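Local coordinates for protein anthranilate synthase component I (Streptococcus pneumoniae serotype 4, PDB 5KCK) that belongs to the anthranilate synthase component 1 family, enzymes built around large antiparallel sheets flanked by helices, at residues 69-74 and 356-361; 126-131 and 148-153; 194-199 and 382-387; 304-309 and 364-369. All coordinates share one frame; numbering follows the deposited sequence.

Contact 1: residues 69-74 and 356-361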
loop_
_atom_site.group_PDB
_atom_site.type_symbol
_atom_site.label_atom_id
_atom_site.label_comp_id
_atom_site.label_asym_id
_atom_site.label_seq_id
_atom_site.Cartn_x
_atom_site.Cartn_y
_atom_site.Cartn_z
ATOM N N ASP A 69 -1.020 14.464 -40.469
ATOM C CA ASP A 69 -1.134 15.145 -39.186
ATOM C C ASP A 69 -0.636 14.230 -38.069
ATOM O O ASP A 69 -0.973 13.041 -38.047
ATOM C CB ASP A 69 -2.578 15.555 -38.900
ATOM C CG ASP A 69 -2.766 16.022 -37.469
ATOM O OD1 ASP A 69 -2.568 17.227 -37.218
ATOM O OD2 ASP A 69 -3.087 15.186 -36.591
ATOM N N PRO A 70 0.142 14.751 -37.115
ATOM C CA PRO A 70 0.779 13.857 -36.129
ATOM C C PRO A 70 -0.193 13.156 -35.201
ATOM O O PRO A 70 0.040 11.998 -34.846
ATOM C CB PRO A 70 1.716 14.796 -35.353
ATOM C CG PRO A 70 1.200 16.171 -35.619
ATOM C CD PRO A 70 0.607 16.141 -36.992
ATOM N N LEU A 71 -1.266 13.821 -34.771
ATOM C CA LEU A 71 -2.171 13.160 -33.839
ATOM C C LEU A 71 -3.093 12.178 -34.556
ATOM O O LEU A 71 -3.358 11.088 -34.036
ATOM C CB LEU A 71 -2.975 14.196 -33.047
ATOM C CG LEU A 71 -2.131 15.136 -32.181
ATOM C CD1 LEU A 71 -3.022 16.063 -31.356
ATOM C CD2 LEU A 71 -1.179 14.353 -31.292
ATOM N N ASP A 72 -3.585 12.535 -35.746
ATOM C CA ASP A 72 -4.379 11.581 -36.518
ATOM C C ASP A 72 -3.565 10.336 -36.847
ATOM O O ASP A 72 -4.072 9.213 -36.748
ATOM C CB ASP A 72 -4.904 12.223 -37.806
ATOM C CG ASP A 72 -5.912 13.327 -37.542
ATOM O OD1 ASP A 72 -6.351 13.480 -36.378
ATOM O OD2 ASP A 72 -6.273 14.034 -38.507
ATOM N N PHE A 73 -2.297 10.512 -37.230
ATOM C CA PHE A 73 -1.473 9.351 -37.542
ATOM C C PHE A 73 -1.215 8.511 -36.299
ATOM O O PHE A 73 -1.312 7.279 -36.343
ATOM C CB PHE A 73 -0.147 9.784 -38.174
ATOM C CG PHE A 73 0.697 8.628 -38.653
ATOM C CD1 PHE A 73 0.334 7.908 -39.785
ATOM C CD2 PHE A 73 1.844 8.254 -37.964
ATOM C CE1 PHE A 73 1.107 6.835 -40.231
ATOM C CE2 PHE A 73 2.625 7.190 -38.402
ATOM C CZ PHE A 73 2.257 6.478 -39.535
ATOM N N LEU A 74 -0.884 9.158 -35.181
ATOM C CA LEU A 74 -0.619 8.406 -33.963
ATOM C C LEU A 74 -1.810 7.533 -33.590
ATOM O O LEU A 74 -1.646 6.353 -33.257
ATOM C CB LEU A 74 -0.274 9.356 -32.823
ATOM C CG LEU A 74 -0.130 8.697 -31.454
ATOM C CD1 LEU A 74 1.198 7.966 -31.363
ATOM C CD2 LEU A 74 -0.298 9.726 -30.331
ATOM N N ASP A 356 -9.300 13.946 -30.183
ATOM C CA ASP A 356 -10.161 15.111 -30.019
ATOM C C ASP A 356 -10.248 15.532 -28.558
ATOM O O ASP A 356 -10.305 16.730 -28.268
ATOM C CB ASP A 356 -11.538 14.813 -30.606
ATOM C CG ASP A 356 -11.451 14.366 -32.065
ATOM O OD1 ASP A 356 -11.113 15.222 -32.913
ATOM O OD2 ASP A 356 -11.688 13.167 -32.358
ATOM N N ALA A 357 -10.212 14.572 -27.629
ATOM C CA ALA A 357 -10.157 14.919 -26.214
ATOM C C ALA A 357 -8.862 15.646 -25.892
ATOM O O ALA A 357 -8.854 16.608 -25.111
ATOM C CB ALA A 357 -10.289 13.662 -25.353
ATOM N N LEU A 358 -7.757 15.200 -26.492
ATOM C CA LEU A 358 -6.471 15.843 -26.261
ATOM C C LEU A 358 -6.466 17.251 -26.834
ATOM O O LEU A 358 -6.064 18.204 -26.162
ATOM C CB LEU A 358 -5.354 14.998 -26.874
ATOM C CG LEU A 358 -3.985 15.659 -26.976
ATOM C CD1 LEU A 358 -3.540 16.074 -25.601
ATOM C CD2 LEU A 358 -2.994 14.695 -27.584
ATOM N N LYS A 359 -6.925 17.404 -28.076
ATOM C CA LYS A 359 -6.941 18.725 -28.684
ATOM C C LYS A 359 -7.915 19.658 -27.980
ATOM O O LYS A 359 -7.700 20.873 -27.969
ATOM C CB LYS A 359 -7.271 18.610 -30.171
ATOM C CG LYS A 359 -6.164 17.929 -30.955
ATOM C CD LYS A 359 -6.277 18.182 -32.436
ATOM C CE LYS A 359 -7.272 17.253 -33.078
ATOM N NZ LYS A 359 -7.390 17.565 -34.525
ATOM N N ALA A 360 -8.970 19.119 -27.366
ATOM C CA ALA A 360 -9.941 19.973 -26.691
ATOM C C ALA A 360 -9.422 20.529 -25.372
ATOM O O ALA A 360 -9.958 21.534 -24.900
ATOM C CB ALA A 360 -11.240 19.212 -26.432
ATOM N N THR A 361 -8.401 19.904 -24.767
ATOM C CA THR A 361 -7.940 20.283 -23.437
ATOM C C THR A 361 -6.517 20.826 -23.387
ATOM O O THR A 361 -6.164 21.472 -22.395
ATOM C CB THR A 361 -8.014 19.079 -22.477
ATOM O OG1 THR A 361 -7.284 17.977 -23.030
ATOM C CG2 THR A 361 -9.453 18.653 -22.246
HETATM O O HOH W 1 -5.299 16.264 -35.493
HETATM O O HOH W 2 -8.966 15.042 -34.740
#

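Contact 2: residues 126-131 and 148-153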
loop_
_atom_site.group_PDB
_atom_site.type_symbol
_atom_site.label_atom_id
_atom_site.label_comp_id
_atom_site.label_asym_id
_atom_site.label_seq_id
_atom_site.Cartn_x
_atom_site.Cartn_y
_atom_site.Cartn_z
ATOM N N TYR A 126 4.366 -0.024 -27.877
ATOM C CA TYR A 126 4.771 -1.253 -27.201
ATOM C C TYR A 126 3.723 -2.356 -27.306
ATOM O O TYR A 126 2.522 -2.116 -27.120
ATOM C CB TYR A 126 5.026 -1.023 -25.705
ATOM C CG TYR A 126 6.116 -0.040 -25.370
ATOM C CD1 TYR A 126 7.436 -0.454 -25.217
ATOM C CD2 TYR A 126 5.820 1.299 -25.175
ATOM C CE1 TYR A 126 8.436 0.455 -24.885
ATOM C CE2 TYR A 126 6.801 2.208 -24.854
ATOM C CZ TYR A 126 8.108 1.787 -24.709
ATOM O OH TYR A 126 9.080 2.710 -24.384
ATOM N N GLU A 127 4.204 -3.577 -27.541
ATOM C CA GLU A 127 3.437 -4.799 -27.329
ATOM C C GLU A 127 4.123 -5.720 -26.328
ATOM O O GLU A 127 3.689 -6.863 -26.148
ATOM C CB GLU A 127 3.211 -5.538 -28.651
ATOM C CG GLU A 127 4.492 -5.826 -29.407
ATOM C CD GLU A 127 4.239 -6.459 -30.770
ATOM O OE1 GLU A 127 3.158 -6.207 -31.361
ATOM O OE2 GLU A 127 5.121 -7.220 -31.235
ATOM N N SER A 128 5.179 -5.245 -25.670
ATOM C CA SER A 128 5.888 -5.992 -24.637
ATOM C C SER A 128 5.940 -5.115 -23.400
ATOM O O SER A 128 6.552 -4.043 -23.431
ATOM C CB SER A 128 7.307 -6.362 -25.084
ATOM O OG SER A 128 7.303 -6.927 -26.384
ATOM N N TYR A 129 5.319 -5.568 -22.316
ATOM C CA TYR A 129 5.180 -4.717 -21.144
ATOM C C TYR A 129 4.734 -5.566 -19.957
ATOM O O TYR A 129 4.316 -6.718 -20.105
ATOM C CB TYR A 129 4.184 -3.578 -21.418
ATOM C CG TYR A 129 2.803 -4.092 -21.750
ATOM C CD1 TYR A 129 2.488 -4.504 -23.043
ATOM C CD2 TYR A 129 1.828 -4.198 -20.769
ATOM C CE1 TYR A 129 1.233 -4.986 -23.360
ATOM C CE2 TYR A 129 0.563 -4.680 -21.072
ATOM C CZ TYR A 129 0.278 -5.077 -22.372
ATOM O OH TYR A 129 -0.962 -5.564 -22.689
HETATM N N MSE A 130 4.843 -4.978 -18.773
HETATM C CA MSE A 130 4.352 -5.572 -17.534
HETATM C C MSE A 130 3.385 -4.610 -16.883
HETATM O O MSE A 130 3.578 -3.399 -16.959
HETATM C CB MSE A 130 5.479 -5.844 -16.539
HETATM C CG MSE A 130 6.615 -6.687 -17.019
HETATM SE SE MSE A 130 8.015 -6.578 -15.667
HETATM C CE MSE A 130 7.093 -7.172 -14.174
ATOM N N VAL A 131 2.365 -5.134 -16.214
ATOM C CA VAL A 131 1.450 -4.321 -15.426
ATOM C C VAL A 131 1.463 -4.862 -14.003
ATOM O O VAL A 131 1.164 -6.042 -13.777
ATOM C CB VAL A 131 0.032 -4.322 -16.017
ATOM C CG1 VAL A 131 -0.872 -3.357 -15.251
ATOM C CG2 VAL A 131 0.083 -3.942 -17.492
ATOM N N SER A 148 2.892 -6.275 -34.677
ATOM C CA SER A 148 3.859 -7.044 -35.442
ATOM C C SER A 148 3.279 -8.263 -36.143
ATOM O O SER A 148 3.893 -8.743 -37.104
ATOM C CB SER A 148 4.989 -7.528 -34.522
ATOM O OG SER A 148 4.447 -8.361 -33.515
ATOM N N GLU A 149 2.130 -8.776 -35.694
ATOM C CA GLU A 149 1.596 -10.074 -36.124
ATOM C C GLU A 149 2.572 -11.219 -35.835
ATOM O O GLU A 149 2.606 -12.212 -36.563
ATOM C CB GLU A 149 1.204 -10.061 -37.607
ATOM C CG GLU A 149 0.463 -8.798 -38.039
ATOM C CD GLU A 149 -0.908 -8.655 -37.402
ATOM O OE1 GLU A 149 -1.616 -9.674 -37.269
ATOM O OE2 GLU A 149 -1.278 -7.517 -37.032
ATOM N N ARG A 150 3.365 -11.081 -34.770
ATOM C CA ARG A 150 4.248 -12.144 -34.300
ATOM C C ARG A 150 3.487 -13.452 -34.116
ATOM O O ARG A 150 2.325 -13.467 -33.703
ATOM C CB ARG A 150 4.875 -11.753 -32.954
ATOM C CG ARG A 150 6.056 -10.815 -33.029
ATOM C CD ARG A 150 6.742 -10.666 -31.665
ATOM N NE ARG A 150 5.959 -9.947 -30.660
ATOM C CZ ARG A 150 6.298 -9.866 -29.371
ATOM N NH1 ARG A 150 7.402 -10.463 -28.933
ATOM N NH2 ARG A 150 5.535 -9.189 -28.516
ATOM N N SER A 151 4.165 -14.563 -34.382
ATOM C CA SER A 151 3.585 -15.859 -34.074
ATOM C C SER A 151 3.520 -16.077 -32.562
ATOM O O SER A 151 4.237 -15.446 -31.780
ATOM C CB SER A 151 4.399 -16.983 -34.705
ATOM O OG SER A 151 5.503 -17.317 -33.884
ATOM N N GLN A 152 2.651 -17.009 -32.161
ATOM C CA GLN A 152 2.575 -17.408 -30.760
ATOM C C GLN A 152 3.902 -17.978 -30.273
ATOM O O GLN A 152 4.252 -17.817 -29.095
ATOM C CB GLN A 152 1.448 -18.425 -30.574
ATOM C CG GLN A 152 1.197 -18.848 -29.135
ATOM C CD GLN A 152 0.524 -17.768 -28.303
ATOM O OE1 GLN A 152 -0.286 -16.981 -28.805
ATOM N NE2 GLN A 152 0.860 -17.726 -27.017
ATOM N N GLU A 153 4.654 -18.636 -31.163
ATOM C CA GLU A 153 5.986 -19.119 -30.807
ATOM C C GLU A 153 6.911 -17.966 -30.439
ATOM O O GLU A 153 7.694 -18.067 -29.490
ATOM C CB GLU A 153 6.584 -19.921 -31.966
ATOM C CG GLU A 153 5.939 -21.271 -32.201
ATOM C CD GLU A 153 6.494 -21.983 -33.430
ATOM O OE1 GLU A 153 7.159 -21.323 -34.263
ATOM O OE2 GLU A 153 6.263 -23.204 -33.557
#

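Contact 3: residues 194-199 and 382-387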
loop_
_atom_site.group_PDB
_atom_site.type_symbol
_atom_site.label_atom_id
_atom_site.label_comp_id
_atom_site.label_asym_id
_atom_site.label_seq_id
_atom_site.Cartn_x
_atom_site.Cartn_y
_atom_site.Cartn_z
ATOM N N GLU A 194 10.185 39.668 -12.884
ATOM C CA GLU A 194 9.268 40.597 -12.238
ATOM C C GLU A 194 8.762 41.644 -13.219
ATOM O O GLU A 194 7.618 42.094 -13.104
ATOM C CB GLU A 194 9.952 41.240 -11.034
ATOM C CG GLU A 194 10.373 40.220 -9.981
ATOM C CD GLU A 194 11.089 40.843 -8.801
ATOM O OE1 GLU A 194 10.418 41.155 -7.797
ATOM O OE2 GLU A 194 12.322 41.023 -8.879
ATOM N N GLY A 195 9.582 42.020 -14.202
ATOM C CA GLY A 195 9.099 42.894 -15.260
ATOM C C GLY A 195 8.073 42.226 -16.160
ATOM O O GLY A 195 7.132 42.874 -16.627
HETATM N N MSE A 196 8.241 40.932 -16.430
HETATM C CA MSE A 196 7.252 40.184 -17.211
HETATM C C MSE A 196 5.921 40.108 -16.477
HETATM O O MSE A 196 4.871 40.328 -17.073
HETATM C CB MSE A 196 7.726 38.764 -17.513
HETATM C CG MSE A 196 8.997 38.657 -18.322
HETATM SE SE MSE A 196 9.593 36.793 -18.367
HETATM C CE MSE A 196 11.322 37.048 -19.230
ATOM N N VAL A 197 5.977 39.769 -15.184
ATOM C CA VAL A 197 4.779 39.779 -14.348
ATOM C C VAL A 197 4.094 41.136 -14.429
ATOM O O VAL A 197 2.873 41.229 -14.601
ATOM C CB VAL A 197 5.132 39.418 -12.894
ATOM C CG1 VAL A 197 3.905 39.573 -11.997
ATOM C CG2 VAL A 197 5.696 38.009 -12.819
ATOM N N GLU A 198 4.882 42.211 -14.325
ATOM C CA GLU A 198 4.327 43.560 -14.383
ATOM C C GLU A 198 3.636 43.816 -15.718
ATOM O O GLU A 198 2.530 44.365 -15.763
ATOM C CB GLU A 198 5.437 44.588 -14.140
ATOM C CG GLU A 198 5.058 46.022 -14.500
ATOM C CD GLU A 198 5.772 46.540 -15.748
ATOM O OE1 GLU A 198 6.796 45.943 -16.149
ATOM O OE2 GLU A 198 5.306 47.549 -16.325
ATOM N N THR A 199 4.286 43.429 -16.817
ATOM C CA THR A 199 3.709 43.619 -18.143
ATOM C C THR A 199 2.387 42.872 -18.276
ATOM O O THR A 199 1.386 43.429 -18.743
ATOM C CB THR A 199 4.706 43.153 -19.205
ATOM O OG1 THR A 199 5.938 43.867 -19.045
ATOM C CG2 THR A 199 4.171 43.394 -20.600
ATOM N N LEU A 382 6.231 37.259 -23.812
ATOM C CA LEU A 382 6.965 37.498 -22.578
ATOM C C LEU A 382 8.028 36.446 -22.293
ATOM O O LEU A 382 9.172 36.788 -21.999
ATOM C CB LEU A 382 5.979 37.569 -21.409
ATOM C CG LEU A 382 4.927 38.652 -21.589
ATOM C CD1 LEU A 382 3.885 38.557 -20.492
ATOM C CD2 LEU A 382 5.598 40.018 -21.589
ATOM N N GLU A 383 7.685 35.166 -22.352
ATOM C CA GLU A 383 8.688 34.136 -22.113
ATOM C C GLU A 383 9.683 34.099 -23.265
ATOM O O GLU A 383 9.329 34.336 -24.424
ATOM C CB GLU A 383 8.024 32.773 -21.924
ATOM C CG GLU A 383 7.226 32.673 -20.629
ATOM C CD GLU A 383 6.680 31.281 -20.375
ATOM O OE1 GLU A 383 6.907 30.392 -21.227
ATOM O OE2 GLU A 383 6.027 31.075 -19.321
ATOM N N THR A 384 10.944 33.824 -22.934
ATOM C CA THR A 384 12.029 33.877 -23.902
ATOM C C THR A 384 12.526 32.499 -24.321
ATOM O O THR A 384 13.433 32.412 -25.152
ATOM C CB THR A 384 13.193 34.703 -23.340
ATOM O OG1 THR A 384 13.686 34.085 -22.144
ATOM C CG2 THR A 384 12.722 36.102 -23.004
ATOM N N GLU A 385 11.949 31.429 -23.786
ATOM C CA GLU A 385 12.335 30.069 -24.124
ATOM C C GLU A 385 11.090 29.276 -24.475
ATOM O O GLU A 385 10.074 29.374 -23.783
ATOM C CB GLU A 385 13.053 29.368 -22.961
ATOM C CG GLU A 385 14.352 30.008 -22.510
ATOM C CD GLU A 385 14.906 29.341 -21.258
ATOM O OE1 GLU A 385 14.409 29.643 -20.148
ATOM O OE2 GLU A 385 15.821 28.501 -21.388
ATOM N N LYS A 386 11.178 28.485 -25.541
ATOM C CA LYS A 386 10.117 27.541 -25.867
ATOM C C LYS A 386 9.854 26.628 -24.674
ATOM O O LYS A 386 10.786 26.138 -24.030
ATOM C CB LYS A 386 10.520 26.720 -27.091
ATOM C CG LYS A 386 9.524 25.672 -27.522
ATOM C CD LYS A 386 10.004 25.015 -28.803
ATOM C CE LYS A 386 9.047 23.931 -29.260
ATOM N NZ LYS A 386 9.694 23.087 -30.306
ATOM N N ARG A 387 8.573 26.415 -24.370
ATOM C CA ARG A 387 8.220 25.626 -23.192
ATOM C C ARG A 387 8.598 24.162 -23.363
ATOM O O ARG A 387 9.145 23.549 -22.438
ATOM C CB ARG A 387 6.727 25.770 -22.886
ATOM C CG ARG A 387 6.424 27.082 -22.191
ATOM C CD ARG A 387 4.963 27.262 -21.878
ATOM N NE ARG A 387 4.801 28.363 -20.934
ATOM C CZ ARG A 387 3.700 28.574 -20.229
ATOM N NH1 ARG A 387 2.664 27.756 -20.370
ATOM N NH2 ARG A 387 3.638 29.595 -19.384
#

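Contact 4: residues 304-309 and 364-369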
loop_
_atom_site.group_PDB
_atom_site.type_symbol
_atom_site.label_atom_id
_atom_site.label_comp_id
_atom_site.label_asym_id
_atom_site.label_seq_id
_atom_site.Cartn_x
_atom_site.Cartn_y
_atom_site.Cartn_z
ATOM N N ARG A 304 -14.042 27.121 -9.603
ATOM C CA ARG A 304 -15.241 27.121 -10.429
ATOM C C ARG A 304 -14.906 27.431 -11.885
ATOM O O ARG A 304 -15.464 26.822 -12.805
ATOM C CB ARG A 304 -16.232 28.136 -9.866
ATOM C CG ARG A 304 -17.651 28.002 -10.338
ATOM C CD ARG A 304 -18.531 29.003 -9.587
ATOM N NE ARG A 304 -18.209 29.029 -8.160
ATOM C CZ ARG A 304 -17.782 30.102 -7.493
ATOM N NH1 ARG A 304 -17.635 31.270 -8.109
ATOM N NH2 ARG A 304 -17.511 30.005 -6.198
HETATM N N MSE A 305 -13.977 28.355 -12.108
HETATM C CA MSE A 305 -13.548 28.739 -13.445
HETATM C C MSE A 305 -12.944 27.542 -14.175
HETATM O O MSE A 305 -13.159 27.358 -15.374
HETATM C CB MSE A 305 -12.538 29.883 -13.362
HETATM C CG MSE A 305 -12.649 30.926 -14.459
HETATM SE SE MSE A 305 -12.352 32.744 -13.780
HETATM C CE MSE A 305 -14.053 33.037 -12.864
ATOM N N LEU A 306 -12.195 26.720 -13.438
ATOM C CA LEU A 306 -11.601 25.534 -14.044
ATOM C C LEU A 306 -12.651 24.459 -14.291
ATOM O O LEU A 306 -12.570 23.725 -15.281
ATOM C CB LEU A 306 -10.481 24.989 -13.160
ATOM C CG LEU A 306 -9.275 24.481 -13.938
ATOM C CD1 LEU A 306 -8.496 25.645 -14.535
ATOM C CD2 LEU A 306 -8.398 23.637 -13.042
ATOM N N VAL A 307 -13.637 24.341 -13.399
ATOM C CA VAL A 307 -14.729 23.401 -13.635
ATOM C C VAL A 307 -15.479 23.783 -14.903
ATOM O O VAL A 307 -15.754 22.938 -15.761
ATOM C CB VAL A 307 -15.669 23.343 -12.418
ATOM C CG1 VAL A 307 -16.848 22.416 -12.697
ATOM C CG2 VAL A 307 -14.905 22.886 -11.182
ATOM N N ASP A 308 -15.797 25.068 -15.050
ATOM C CA ASP A 308 -16.529 25.514 -16.227
ATOM C C ASP A 308 -15.706 25.361 -17.499
ATOM O O ASP A 308 -16.266 25.096 -18.568
ATOM C CB ASP A 308 -16.981 26.959 -16.039
ATOM C CG ASP A 308 -18.104 27.085 -15.020
ATOM O OD1 ASP A 308 -18.825 26.083 -14.800
ATOM O OD2 ASP A 308 -18.266 28.182 -14.443
ATOM N N LEU A 309 -14.386 25.513 -17.409
ATOM C CA LEU A 309 -13.552 25.238 -18.570
ATOM C C LEU A 309 -13.656 23.772 -18.964
ATOM O O LEU A 309 -13.730 23.443 -20.154
ATOM C CB LEU A 309 -12.100 25.628 -18.285
ATOM C CG LEU A 309 -11.172 25.691 -19.507
ATOM C CD1 LEU A 309 -11.526 26.882 -20.394
ATOM C CD2 LEU A 309 -9.693 25.732 -19.100
ATOM N N ALA A 364 -3.660 22.710 -20.348
ATOM C CA ALA A 364 -4.561 22.972 -19.233
ATOM C C ALA A 364 -4.650 24.461 -18.907
ATOM O O ALA A 364 -3.668 25.203 -19.012
ATOM C CB ALA A 364 -4.084 22.199 -18.010
ATOM N N GLY A 365 -5.846 24.897 -18.501
ATOM C CA GLY A 365 -6.027 26.283 -18.095
ATOM C C GLY A 365 -5.063 26.727 -17.009
ATOM O O GLY A 365 -4.622 27.876 -17.002
ATOM N N THR A 366 -4.704 25.824 -16.094
ATOM C CA THR A 366 -3.807 26.168 -14.995
ATOM C C THR A 366 -2.360 26.405 -15.431
ATOM O O THR A 366 -1.561 26.862 -14.613
ATOM C CB THR A 366 -3.832 25.070 -13.923
ATOM O OG1 THR A 366 -3.669 23.793 -14.545
ATOM C CG2 THR A 366 -5.138 25.088 -13.175
ATOM N N VAL A 367 -1.995 26.110 -16.676
ATOM C CA VAL A 367 -0.666 26.436 -17.177
ATOM C C VAL A 367 -0.718 27.412 -18.346
ATOM O O VAL A 367 0.301 27.656 -18.990
ATOM C CB VAL A 367 0.124 25.168 -17.565
ATOM C CG1 VAL A 367 0.284 24.257 -16.364
ATOM C CG2 VAL A 367 -0.563 24.439 -18.726
ATOM N N SER A 368 -1.883 27.984 -18.632
ATOM C CA SER A 368 -1.991 28.902 -19.759
ATOM C C SER A 368 -2.659 30.197 -19.318
ATOM O O SER A 368 -1.979 31.191 -19.038
ATOM C CB SER A 368 -2.752 28.237 -20.916
ATOM O OG SER A 368 -3.941 27.587 -20.473
ATOM N N GLY A 369 -3.977 30.200 -19.234
ATOM C CA GLY A 369 -4.692 31.345 -18.713
ATOM C C GLY A 369 -6.083 31.429 -19.308
ATOM O O GLY A 369 -6.571 30.494 -19.940
#

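Contact 1: residues 69-74 and 356-361
Leu71 packs on Leu358 and Lys359 where two helices meet against the long antiparallel sheet of the fold. Helix 70-78, capped by Asp69, gives one side and helix 354-361 the other. The Leu71 CD1 methyl does most of the touching. It lies 3.7 Å from Lys359 CG, and the two side chains run antiparallel alongside each other. Leu358 meets the same leucine at about a right angle, with its CD2 methyl 4.0 Å from Leu71 CD1. Further along, a bend of the lysine chain at chi3 (-82°) comes before NZ, which meets two waters. No direct ion pair forms, as Lys359 NZ stays 4.6 Å from Asp72 OD1. The waters fill the polar side instead. The first accepts from Lys359 NZ at 2.6 Å and donates to Asp69 OD2, with a weak bond to Asp72 OD1. The second also accepts from Lys359 NZ and donates to Asp356 OD1 at 2.8 Å. The lysine charge is probably offset through these waters. Farther out, Tyr105 touches both Leu71 and Lys359 and hydrogen-bonds Asp69 OD1 with its hydroxyl. Beneath the helices, Leu71 rests on Met121 of strand 121-126 and Leu358 on Leu260 of strand 259-264. Besides the water, Asp69 OD2 takes the helix cap: Asp72 N donates to it at 2.8 Å with a nearly straight bond (174°), and Leu71 N adds a weak one.

Contact 2: residues 126-131 and 148-153
Glu127 and Arg150 reach toward each other from opposite directions. They join the link between strands 121-126 and 128-133, at the edge of the three-stranded antiparallel sheet, to an ST turn just before helix 152-166. The carboxylate and guanidinium planes are only 16° apart. Even so, this is not a two-pronged pairing: the salt bridge runs from Arg150 NE to Glu127 OE2 at 2.9 Å. The glutamate starts with CG between the backbone N and the carbonyl carbon (chi1 54°), then extends straight to the turn. Ser148 grips the same oxygen. Its OG donates to Glu127 OE2 at 2.6 Å, on the syn lone pair. The other oxygen, Glu127 OE1, receives a weak bond from Ser148 N at 3.3 Å and a further one from Tyr147 N. The carboxylate is thus held at both oxygens, which should fix its rotation. Arg150 NH2 has its main partners elsewhere: Asp144 O and the carboxylate of Glu143. Ser128 OG also bonds Glu143 OE1, so this acid links the two sides. Just before Glu127, at the end of strand 121-126, Tyr126 OH bonds His25 O of the second subunit. The turn closes when Arg150 N donates to Ser148 OG at 3.2 Å.

Contact 3: residues 194-199 and 382-387
Gly195 O takes two hydrogen bonds from Thr199, the residue whose methyl group touches Leu382 across the contact. One is the helical bond from Thr199 N, at 2.9 Å. The other comes from Thr199 OG1, also 2.9 Å from Gly195 O. The two donors approach from opposite faces of the carbonyl plane. With OG1 held back on the helix, CG2 stands anti to the backbone N and meets the Leu382 CD2 methyl at 3.8 Å. These two side chains cross obliquely. One helical turn earlier, Met196, a selenomethionine, extends its chain over the start of the loop. Its CE methyl lies 3.5 Å from Leu382 O, an approach of a methyl to a carbonyl and not a hydrogen bond. The same CE reaches Thr384 CG2 at 4.1 Å, the two side chains meeting at about a right angle. Within the loop, Arg387 NE and NH2 form a side-on salt bridge, each meeting one oxygen of Glu383. Arg387 NE bonds Glu383 OE1 at 2.9 Å, and Arg387 NH2 bonds Glu383 OE2 at 2.8 Å. This pair ties the two ends of the turn 383-387 together. Tyr99 adds a cation-pi contact to the arginine, and Ser215 OG hydrogen-bonds Glu383 OE2. Ile188, just before helix 190-205, touches both Met196 and Thr384. The contact therefore joins helix 190-205 to the end of helix 372-382, with strand 211-221 adjoining through Leu214 and Ser215.

Contact 4: residues 304-309 and 364-369
Leu306 and Leu309, one turn apart on helix 297-316, press on the short 3-10 turn at Gly365 and Thr366. The close part is apolar. The Thr366 CG2 methyl sits at the fork of Leu306, 3.6 Å from Leu306 CD2 and 3.7 Å from Leu306 CD1. The two side chains cross at about a right angle. Leu306 reaches this place with chi1 at -141°, away from the usual staggered positions. Leu309 lies over Gly365, its CD2 methyl 3.8 Å from Gly365 CA. The absence of a side chain allows that approach. Toward solvent the packing ends. Arg304, Met305 and Asp308 are exposed and do not reach the turn, and the selenomethionine Met305 is poorly ordered. Even the touching residues keep part of their surface open to solvent. The turn itself is braced from within. Ala364 O accepts from Val367 N and, at 2.8 Å, from Ser368 OG, the two donors lying on opposite faces of its plane. Around the contact, Val307 of the helix rests on Tyr328 of strand 324-333. Thr366 and Val367 touch Ile407 of strand 403-407, and Ser368 pairs through its backbone with Val213 of strand 211-221.

In the fold
Contact 2 is the outlying one, its centre about 47 Å from that of contact 3 and about 40 Å from that of contact 4, on the opposite side of the chain's centre. Its segments lie within the sequence span enclosed by contact 1. Contact 1 joins the N-terminal family region to the chorismate binding enzyme region, over the eleven-stranded sheet that both share. Contacts 3 and 4 lie wholly in the second region, with contact 4 enclosed by contact 3 along the chain. Their centres are about 20 Å apart, and they touch through Arg387 NH1 and Val367 O. Segments 356-361 and 364-369 nearly follow each other, so contacts 1 and 4 hold one continuous piece of chain.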